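Local structure of DNA polymerase sliding clamp B (Sulfolobus tokodaii, 3AIZ) at residues A[25-30]-A[118-123]; A[46-51]-A[240-245]. The protein serves as a subunit of the ring-shaped sliding clamp that encircles DNA and tethers the replicative polymerase and other DNA-processing enzymes to it. All blocks are in the same frame, centred on the assembly; numbering follows the deposited sequence.

Interaction 1 of 2, residues A[25-30]-A[118-123]; sequences EIILNF and EKTSID
The carboxamide of Asn-29 meets residues 122-123 with one of its faces. Asp-123 N lies above that face and donates to Asn-29 OD1 at 3.1 Å, standing 56° out of the carbonyl plane, so the bond enters from over the amide. Ile-122 CG2 approaches on the same side, 3.8 Å from Asn-29 CG. In the sliding-clamp fold this is where strand 109-120 gives way to the interdomain connecting loop. Asn-29 ND2, at the other arm of the amide, bonds weakly to Phe-36 O. The carboxylate of Asp-123 is turned 65° from the amide plane, and its OD2 makes a long, weak ion pair with Arg-38.

Strand 66-71 lies between strands 109-120 and 25-30, so the two segments do not pair as neighbours; the chain runs past the end of that strand and turns across strand 25-30 nearly at right angles (88°). At the end of strand 109-120, Thr-120 OG1 lies 4.3 Å from Ile-27 CG2 and also bonds weakly to Gly-67 O. Ile-122 holds CG1 beside its backbone N (chi1 -66°), an arrangement in which CG2 rests on Asn-29 while CD1 touches the carbonyl oxygen Phe-30 O.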
ATOM      1  N   GLU A  25     -21.084  -3.053  27.084  1.00 63.12           N
ATOM      2  CA  GLU A  25     -20.772  -3.200  28.501  1.00 61.44           C
ATOM      3  C   GLU A  25     -20.882  -4.652  28.959  1.00 61.48           C
ATOM      4  O   GLU A  25     -21.839  -5.348  28.621  1.00 63.40           O
ATOM      5  CB  GLU A  25     -21.705  -2.326  29.342  1.00 63.97           C
ATOM      6  CG  GLU A  25     -21.757  -0.862  28.918  1.00 72.00           C
ATOM      7  CD  GLU A  25     -20.552  -0.065  29.385  1.00 68.25           C
ATOM      8  OE1 GLU A  25     -20.019  -0.370  30.474  1.00 63.08           O
ATOM      9  OE2 GLU A  25     -20.145   0.875  28.668  1.00 65.10           O
ATOM     10  N   ILE A  26     -19.897  -5.104  29.728  1.00 56.98           N
ATOM     11  CA  ILE A  26     -19.953  -6.427  30.338  1.00 53.75           C
ATOM     12  C   ILE A  26     -19.607  -6.330  31.816  1.00 53.84           C
ATOM     13  O   ILE A  26     -19.056  -5.326  32.268  1.00 53.57           O
ATOM     14  CB  ILE A  26     -18.981  -7.416  29.674  1.00 49.85           C
ATOM     15  CG1 ILE A  26     -17.536  -7.071  30.038  1.00 48.86           C
ATOM     16  CG2 ILE A  26     -19.177  -7.428  28.169  1.00 60.68           C
ATOM     17  CD1 ILE A  26     -16.525  -8.070  29.524  1.00 49.55           C
ATOM     18  N   ILE A  27     -19.929  -7.377  32.567  1.00 51.51           N
ATOM     19  CA  ILE A  27     -19.611  -7.416  33.987  1.00 44.61           C
ATOM     20  C   ILE A  27     -18.551  -8.470  34.283  1.00 43.66           C
ATOM     21  O   ILE A  27     -18.827  -9.668  34.241  1.00 43.60           O
ATOM     22  CB  ILE A  27     -20.859  -7.697  34.841  1.00 45.70           C
ATOM     23  CG1 ILE A  27     -21.884  -6.573  34.673  1.00 48.62           C
ATOM     24  CG2 ILE A  27     -20.480  -7.853  36.305  1.00 47.47           C
ATOM     25  CD1 ILE A  27     -23.120  -6.742  35.528  1.00 51.68           C
ATOM     26  N   LEU A  28     -17.335  -8.014  34.569  1.00 42.40           N
ATOM     27  CA  LEU A  28     -16.266  -8.905  34.994  1.00 39.56           C
ATOM     28  C   LEU A  28     -16.459  -9.285  36.454  1.00 43.55           C
ATOM     29  O   LEU A  28     -16.440  -8.426  37.335  1.00 46.48           O
ATOM     30  CB  LEU A  28     -14.901  -8.241  34.816  1.00 41.05           C
ATOM     31  CG  LEU A  28     -14.253  -8.280  33.433  1.00 43.40           C
ATOM     32  CD1 LEU A  28     -12.996  -7.429  33.425  1.00 42.88           C
ATOM     33  CD2 LEU A  28     -13.935  -9.711  33.029  1.00 40.25           C
ATOM     34  N   ASN A  29     -16.648 -10.575  36.708  1.00 43.84           N
ATOM     35  CA  ASN A  29     -16.837 -11.062  38.066  1.00 42.90           C
ATOM     36  C   ASN A  29     -15.558 -11.665  38.636  1.00 43.50           C
ATOM     37  O   ASN A  29     -15.042 -12.655  38.116  1.00 42.15           O
ATOM     38  CB  ASN A  29     -17.972 -12.085  38.115  1.00 42.22           C
ATOM     39  CG  ASN A  29     -19.293 -11.509  37.644  1.00 48.06           C
ATOM     40  OD1 ASN A  29     -19.810 -10.555  38.223  1.00 51.65           O
ATOM     41  ND2 ASN A  29     -19.848 -12.090  36.588  1.00 52.71           N
ATOM     42  N   PHE A  30     -15.051 -11.056  39.701  1.00 46.22           N
ATOM     43  CA  PHE A  30     -13.866 -11.561  40.383  1.00 44.59           C
ATOM     44  C   PHE A  30     -14.266 -12.389  41.597  1.00 44.01           C
ATOM     45  O   PHE A  30     -14.787 -11.858  42.575  1.00 49.48           O
ATOM     46  CB  PHE A  30     -12.962 -10.407  40.818  1.00 41.73           C
ATOM     47  CG  PHE A  30     -12.417  -9.598  39.677  1.00 38.07           C
ATOM     48  CD1 PHE A  30     -13.141  -8.541  39.152  1.00 39.40           C
ATOM     49  CD2 PHE A  30     -11.179  -9.892  39.131  1.00 37.62           C
ATOM     50  CE1 PHE A  30     -12.640  -7.793  38.103  1.00 37.60           C
ATOM     51  CE2 PHE A  30     -10.674  -9.148  38.082  1.00 33.58           C
ATOM     52  CZ  PHE A  30     -11.406  -8.097  37.567  1.00 32.92           C
ATOM     53  N   GLU A 118     -18.588   0.816  36.790  1.00 55.55           N
ATOM     54  CA  GLU A 118     -19.455   0.705  37.956  1.00 55.94           C
ATOM     55  C   GLU A 118     -19.148  -0.574  38.728  1.00 53.22           C
ATOM     56  O   GLU A 118     -18.972  -1.638  38.137  1.00 55.67           O
ATOM     57  CB  GLU A 118     -20.923   0.711  37.524  1.00 56.67           C
ATOM     58  CG  GLU A 118     -21.909   0.464  38.654  1.00 62.18           C
ATOM     59  CD  GLU A 118     -23.329   0.260  38.157  1.00 68.40           C
ATOM     60  OE1 GLU A 118     -23.536   0.268  36.924  1.00 67.63           O
ATOM     61  OE2 GLU A 118     -24.238   0.090  38.997  1.00 67.05           O
ATOM     62  N   LYS A 119     -19.082  -0.465  40.050  1.00 57.77           N
ATOM     63  CA  LYS A 119     -18.881  -1.635  40.900  1.00 57.80           C
ATOM     64  C   LYS A 119     -20.218  -2.170  41.398  1.00 57.64           C
ATOM     65  O   LYS A 119     -21.047  -1.416  41.909  1.00 60.06           O
ATOM     66  CB  LYS A 119     -17.967  -1.301  42.079  1.00 54.41           C
ATOM     67  CG  LYS A 119     -16.530  -1.007  41.685  1.00 56.89           C
ATOM     68  CD  LYS A 119     -15.666  -0.747  42.906  1.00 62.80           C
ATOM     69  CE  LYS A 119     -14.225  -0.471  42.512  1.00 64.77           C
ATOM     70  NZ  LYS A 119     -13.382  -0.142  43.694  1.00 65.30           N
ATOM     71  N   THR A 120     -20.424  -3.472  41.242  1.00 60.62           N
ATOM     72  CA  THR A 120     -21.679  -4.101  41.636  1.00 63.37           C
ATOM     73  C   THR A 120     -21.445  -5.406  42.386  1.00 59.75           C
ATOM     74  O   THR A 120     -20.314  -5.740  42.743  1.00 56.41           O
ATOM     75  CB  THR A 120     -22.568  -4.399  40.413  1.00 62.37           C
ATOM     76  OG1 THR A 120     -21.855  -5.236  39.494  1.00 55.21           O
ATOM     77  CG2 THR A 120     -22.965  -3.108  39.713  1.00 63.61           C
ATOM     78  N   SER A 121     -22.528  -6.134  42.628  1.00 63.36           N
ATOM     79  CA  SER A 121     -22.445  -7.450  43.244  1.00 69.52           C
ATOM     80  C   SER A 121     -22.289  -8.507  42.158  1.00 65.74           C
ATOM     81  O   SER A 121     -22.856  -8.382  41.072  1.00 64.95           O
ATOM     82  CB  SER A 121     -23.690  -7.727  44.089  1.00 70.48           C
ATOM     83  OG  SER A 121     -24.870  -7.571  43.320  1.00 79.76           O
ATOM     84  N   ILE A 122     -21.515  -9.547  42.455  1.00 58.98           N
ATOM     85  CA  ILE A 122     -21.213 -10.580  41.471  1.00 59.84           C
ATOM     86  C   ILE A 122     -22.462 -11.194  40.848  1.00 65.00           C
ATOM     87  O   ILE A 122     -23.383 -11.610  41.553  1.00 65.72           O
ATOM     88  CB  ILE A 122     -20.352 -11.703  42.075  1.00 58.33           C
ATOM     89  CG1 ILE A 122     -18.972 -11.166  42.451  1.00 56.34           C
ATOM     90  CG2 ILE A 122     -20.219 -12.860  41.096  1.00 58.85           C
ATOM     91  CD1 ILE A 122     -17.976 -12.243  42.787  1.00 52.36           C
ATOM     92  N   ASP A 123     -22.485 -11.242  39.520  1.00 65.20           N
ATOM     93  CA  ASP A 123     -23.554 -11.910  38.791  1.00 67.00           C
ATOM     94  C   ASP A 123     -23.293 -13.411  38.778  1.00 68.14           C
ATOM     95  O   ASP A 123     -22.437 -13.893  38.035  1.00 68.75           O
ATOM     96  CB  ASP A 123     -23.636 -11.378  37.359  1.00 66.08           C
ATOM     97  CG  ASP A 123     -24.701 -12.078  36.537  1.00 71.05           C
ATOM     98  OD1 ASP A 123     -25.720 -12.505  37.123  1.00 70.19           O
ATOM     99  OD2 ASP A 123     -24.519 -12.200  35.307  1.00 68.35           O
TER

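Interaction 2 of 2, residues A[46-51]-A[240-245]; sequences LMVIFK and LIFWIA
Met-47 and Trp-243 face each other as a hydrogen-bonded pair where strand 46-51, from the N-terminal PCNA domain, runs antiparallel to strand 240-244, from the C-terminal one; the pairing carries beta-sheet structure across the domain junction of the clamp fold. The strand axes approach to 4.8 Å.

Four backbone hydrogen bonds hold the strands, two in the pair Met-47/Trp-243 and two in Ile-49/Ile-241. Met-47 N donates to Trp-243 O at 2.9 Å and Ile-49 N to Ile-241 O at 2.8 Å, each answered by a bond in the reverse direction. CA-H...O contacts supplement them, among them Leu-46 CA to Trp-243 O.

Apolar packing covers both faces. On one, Val-48 and Phe-242 lie side by side, with Val-48 CG1 3.8 Å from Phe-242 CE2, and Leu-46 CD1 settles between Phe-242 CD2 and Ile-244 CG1. Helix 202-211 covers this face through Val-204, Val-208 and Val-211, while Phe-50 meets the ring of Phe-12. On the other, Ile-49 and Ile-241 come together at their CB atoms, and Ile-49 CD1 reaches the edge of the Trp-243 ring at CD1, 4.2 Å away.

A Met-aromatic contact adds to this second face: Met-47 SD lies obliquely to the indole, 5.3 Å from the centroid of its five-membered ring. Polar ends here converge on Glu-127, which makes a salt bridge to Lys-51 and a weak hydrogen bond to Trp-243 NE1. The lysine chain, bent at chi3 (60°), crosses Ile-241 obliquely, its CE 3.5 Å from Ile-241 CD1.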
ATOM      1  N   LEU A  46     -29.076 -18.343  23.636  1.00 36.58           N
ATOM      2  CA  LEU A  46     -27.636 -18.547  23.743  1.00 33.27           C
ATOM      3  C   LEU A  46     -27.056 -17.869  24.976  1.00 35.23           C
ATOM      4  O   LEU A  46     -27.252 -16.671  25.186  1.00 37.37           O
ATOM      5  CB  LEU A  46     -26.933 -18.017  22.492  1.00 34.48           C
ATOM      6  CG  LEU A  46     -25.404 -18.071  22.502  1.00 30.72           C
ATOM      7  CD1 LEU A  46     -24.920 -19.511  22.483  1.00 32.54           C
ATOM      8  CD2 LEU A  46     -24.839 -17.302  21.324  1.00 31.33           C
ATOM      9  N   MET A  47     -26.339 -18.640  25.786  1.00 34.90           N
ATOM     10  CA  MET A  47     -25.637 -18.091  26.938  1.00 36.64           C
ATOM     11  C   MET A  47     -24.135 -18.082  26.697  1.00 37.35           C
ATOM     12  O   MET A  47     -23.514 -19.135  26.564  1.00 37.50           O
ATOM     13  CB  MET A  47     -25.948 -18.891  28.202  1.00 36.19           C
ATOM     14  CG  MET A  47     -25.104 -18.485  29.402  1.00 38.45           C
ATOM     15  SD  MET A  47     -25.563 -19.351  30.913  1.00 40.26           S
ATOM     16  CE  MET A  47     -27.257 -18.799  31.104  1.00 44.58           C
ATOM     17  N   VAL A  48     -23.553 -16.890  26.639  1.00 37.73           N
ATOM     18  CA  VAL A  48     -22.117 -16.764  26.437  1.00 38.10           C
ATOM     19  C   VAL A  48     -21.395 -16.630  27.773  1.00 41.22           C
ATOM     20  O   VAL A  48     -21.735 -15.777  28.592  1.00 42.06           O
ATOM     21  CB  VAL A  48     -21.770 -15.562  25.543  1.00 38.78           C
ATOM     22  CG1 VAL A  48     -20.275 -15.516  25.283  1.00 36.98           C
ATOM     23  CG2 VAL A  48     -22.534 -15.642  24.233  1.00 41.00           C
ATOM     24  N   ILE A  49     -20.401 -17.486  27.988  1.00 38.83           N
ATOM     25  CA  ILE A  49     -19.625 -17.458  29.220  1.00 36.69           C
ATOM     26  C   ILE A  49     -18.136 -17.302  28.944  1.00 38.36           C
ATOM     27  O   ILE A  49     -17.559 -18.027  28.135  1.00 39.26           O
ATOM     28  CB  ILE A  49     -19.838 -18.732  30.059  1.00 35.47           C
ATOM     29  CG1 ILE A  49     -21.288 -18.830  30.531  1.00 36.93           C
ATOM     30  CG2 ILE A  49     -18.903 -18.746  31.254  1.00 38.10           C
ATOM     31  CD1 ILE A  49     -21.572 -20.068  31.347  1.00 35.74           C
ATOM     32  N   PHE A  50     -17.525 -16.341  29.624  1.00 40.55           N
ATOM     33  CA  PHE A  50     -16.082 -16.167  29.603  1.00 36.53           C
ATOM     34  C   PHE A  50     -15.565 -16.494  30.994  1.00 37.87           C
ATOM     35  O   PHE A  50     -16.010 -15.901  31.973  1.00 43.26           O
ATOM     36  CB  PHE A  50     -15.736 -14.727  29.222  1.00 38.02           C
ATOM     37  CG  PHE A  50     -14.357 -14.303  29.629  1.00 39.28           C
ATOM     38  CD1 PHE A  50     -13.243 -14.792  28.971  1.00 39.62           C
ATOM     39  CD2 PHE A  50     -14.176 -13.403  30.664  1.00 40.51           C
ATOM     40  CE1 PHE A  50     -11.975 -14.399  29.346  1.00 39.44           C
ATOM     41  CE2 PHE A  50     -12.910 -13.007  31.042  1.00 38.92           C
ATOM     42  CZ  PHE A  50     -11.808 -13.506  30.381  1.00 37.96           C
ATOM     43  N   LYS A  51     -14.641 -17.446  31.092  1.00 35.72           N
ATOM     44  CA  LYS A  51     -14.175 -17.895  32.403  1.00 35.50           C
ATOM     45  C   LYS A  51     -12.685 -18.224  32.461  1.00 34.24           C
ATOM     46  O   LYS A  51     -12.162 -18.954  31.620  1.00 36.63           O
ATOM     47  CB  LYS A  51     -15.002 -19.094  32.881  1.00 34.73           C
ATOM     48  CG  LYS A  51     -14.488 -19.732  34.164  1.00 37.47           C
ATOM     49  CD  LYS A  51     -15.529 -20.648  34.787  1.00 41.78           C
ATOM     50  CE  LYS A  51     -15.913 -21.778  33.849  1.00 51.32           C
ATOM     51  NZ  LYS A  51     -17.022 -22.610  34.400  1.00 54.50           N
ATOM     52  N   LEU A 240     -13.721 -20.214  26.846  1.00 37.09           N
ATOM     53  CA  LEU A 240     -15.024 -19.778  26.361  1.00 35.47           C
ATOM     54  C   LEU A 240     -16.018 -20.922  26.496  1.00 33.44           C
ATOM     55  O   LEU A 240     -15.707 -22.065  26.171  1.00 33.51           O
ATOM     56  CB  LEU A 240     -14.942 -19.324  24.903  1.00 34.97           C
ATOM     57  CG  LEU A 240     -14.861 -17.817  24.656  1.00 37.80           C
ATOM     58  CD1 LEU A 240     -14.703 -17.525  23.172  1.00 37.36           C
ATOM     59  CD2 LEU A 240     -16.090 -17.118  25.212  1.00 36.13           C
ATOM     60  N   ILE A 241     -17.211 -20.612  26.985  1.00 31.11           N
ATOM     61  CA  ILE A 241     -18.231 -21.631  27.186  1.00 31.16           C
ATOM     62  C   ILE A 241     -19.572 -21.154  26.653  1.00 32.83           C
ATOM     63  O   ILE A 241     -20.055 -20.087  27.031  1.00 32.84           O
ATOM     64  CB  ILE A 241     -18.378 -22.001  28.673  1.00 36.33           C
ATOM     65  CG1 ILE A 241     -17.033 -22.457  29.244  1.00 37.22           C
ATOM     66  CG2 ILE A 241     -19.436 -23.080  28.852  1.00 33.48           C
ATOM     67  CD1 ILE A 241     -17.080 -22.807  30.710  1.00 40.92           C
ATOM     68  N   PHE A 242     -20.168 -21.947  25.771  1.00 32.61           N
ATOM     69  CA  PHE A 242     -21.449 -21.592  25.177  1.00 31.00           C
ATOM     70  C   PHE A 242     -22.533 -22.586  25.561  1.00 29.71           C
ATOM     71  O   PHE A 242     -22.268 -23.771  25.742  1.00 32.70           O
ATOM     72  CB  PHE A 242     -21.332 -21.517  23.654  1.00 31.95           C
ATOM     73  CG  PHE A 242     -20.386 -20.457  23.169  1.00 31.29           C
ATOM     74  CD1 PHE A 242     -19.065 -20.763  22.896  1.00 29.40           C
ATOM     75  CD2 PHE A 242     -20.822 -19.156  22.983  1.00 31.46           C
ATOM     76  CE1 PHE A 242     -18.193 -19.792  22.448  1.00 30.53           C
ATOM     77  CE2 PHE A 242     -19.955 -18.180  22.537  1.00 33.26           C
ATOM     78  CZ  PHE A 242     -18.639 -18.498  22.269  1.00 34.31           C
ATOM     79  N   TRP A 243     -23.756 -22.087  25.688  1.00 29.63           N
ATOM     80  CA  TRP A 243     -24.913 -22.939  25.917  1.00 32.46           C
ATOM     81  C   TRP A 243     -26.010 -22.583  24.925  1.00 32.52           C
ATOM     82  O   TRP A 243     -26.475 -21.444  24.885  1.00 31.95           O
ATOM     83  CB  TRP A 243     -25.426 -22.797  27.351  1.00 35.15           C
ATOM     84  CG  TRP A 243     -24.594 -23.521  28.366  1.00 34.84           C
ATOM     85  CD1 TRP A 243     -23.628 -22.988  29.167  1.00 38.36           C
ATOM     86  CD2 TRP A 243     -24.660 -24.915  28.690  1.00 36.26           C
ATOM     87  NE1 TRP A 243     -23.088 -23.963  29.972  1.00 37.85           N
ATOM     88  CE2 TRP A 243     -23.704 -25.154  29.697  1.00 37.83           C
ATOM     89  CE3 TRP A 243     -25.434 -25.984  28.227  1.00 36.49           C
ATOM     90  CZ2 TRP A 243     -23.502 -26.418  30.249  1.00 37.55           C
ATOM     91  CZ3 TRP A 243     -25.232 -27.237  28.775  1.00 34.79           C
ATOM     92  CH2 TRP A 243     -24.273 -27.442  29.775  1.00 38.63           C
ATOM     93  N   ILE A 244     -26.410 -23.560  24.118  1.00 35.27           N
ATOM     94  CA  ILE A 244     -27.438 -23.343  23.107  1.00 33.96           C
ATOM     95  C   ILE A 244     -28.732 -24.045  23.491  1.00 32.14           C
ATOM     96  O   ILE A 244     -28.743 -25.249  23.745  1.00 32.03           O
ATOM     97  CB  ILE A 244     -26.990 -23.845  21.715  1.00 32.45           C
ATOM     98  CG1 ILE A 244     -25.767 -23.069  21.221  1.00 32.15           C
ATOM     99  CG2 ILE A 244     -28.123 -23.712  20.714  1.00 35.81           C
ATOM    100  CD1 ILE A 244     -24.474 -23.457  21.899  1.00 33.00           C
ATOM    101  N   ALA A 245     -29.822 -23.289  23.539  1.00 31.30           N
ATOM    102  CA  ALA A 245     -31.130 -23.867  23.811  1.00 34.38           C
ATOM    103  C   ALA A 245     -31.606 -24.638  22.588  1.00 38.91           C
ATOM    104  O   ALA A 245     -31.627 -24.101  21.479  1.00 40.68           O
ATOM    105  CB  ALA A 245     -32.127 -22.783  24.179  1.00 37.35           C
TER

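The two contacts illustrate how a clamp subunit is built around its domain junction: interaction 2 pairs strands across it, while interaction 1 lies within the N-terminal domain, where the connecting loop sets out. Their centres are about 17 Å apart, with strand 34-40 between strands 25-30 and 46-53. That strand serves both: Ser-37 bonds through OG to Ile-27 O and through its backbone to Phe-50, while Arg-38, the weak partner of Asp-123, also packs on Met-47 and Ile-49. The contacts also touch directly, Leu-28 CD2 lying 4.0 Å from Phe-50 CE2. The chain leaving interaction 1 soon reaches interaction 2, where Leu-125 and Glu-127 lie against Ile-49.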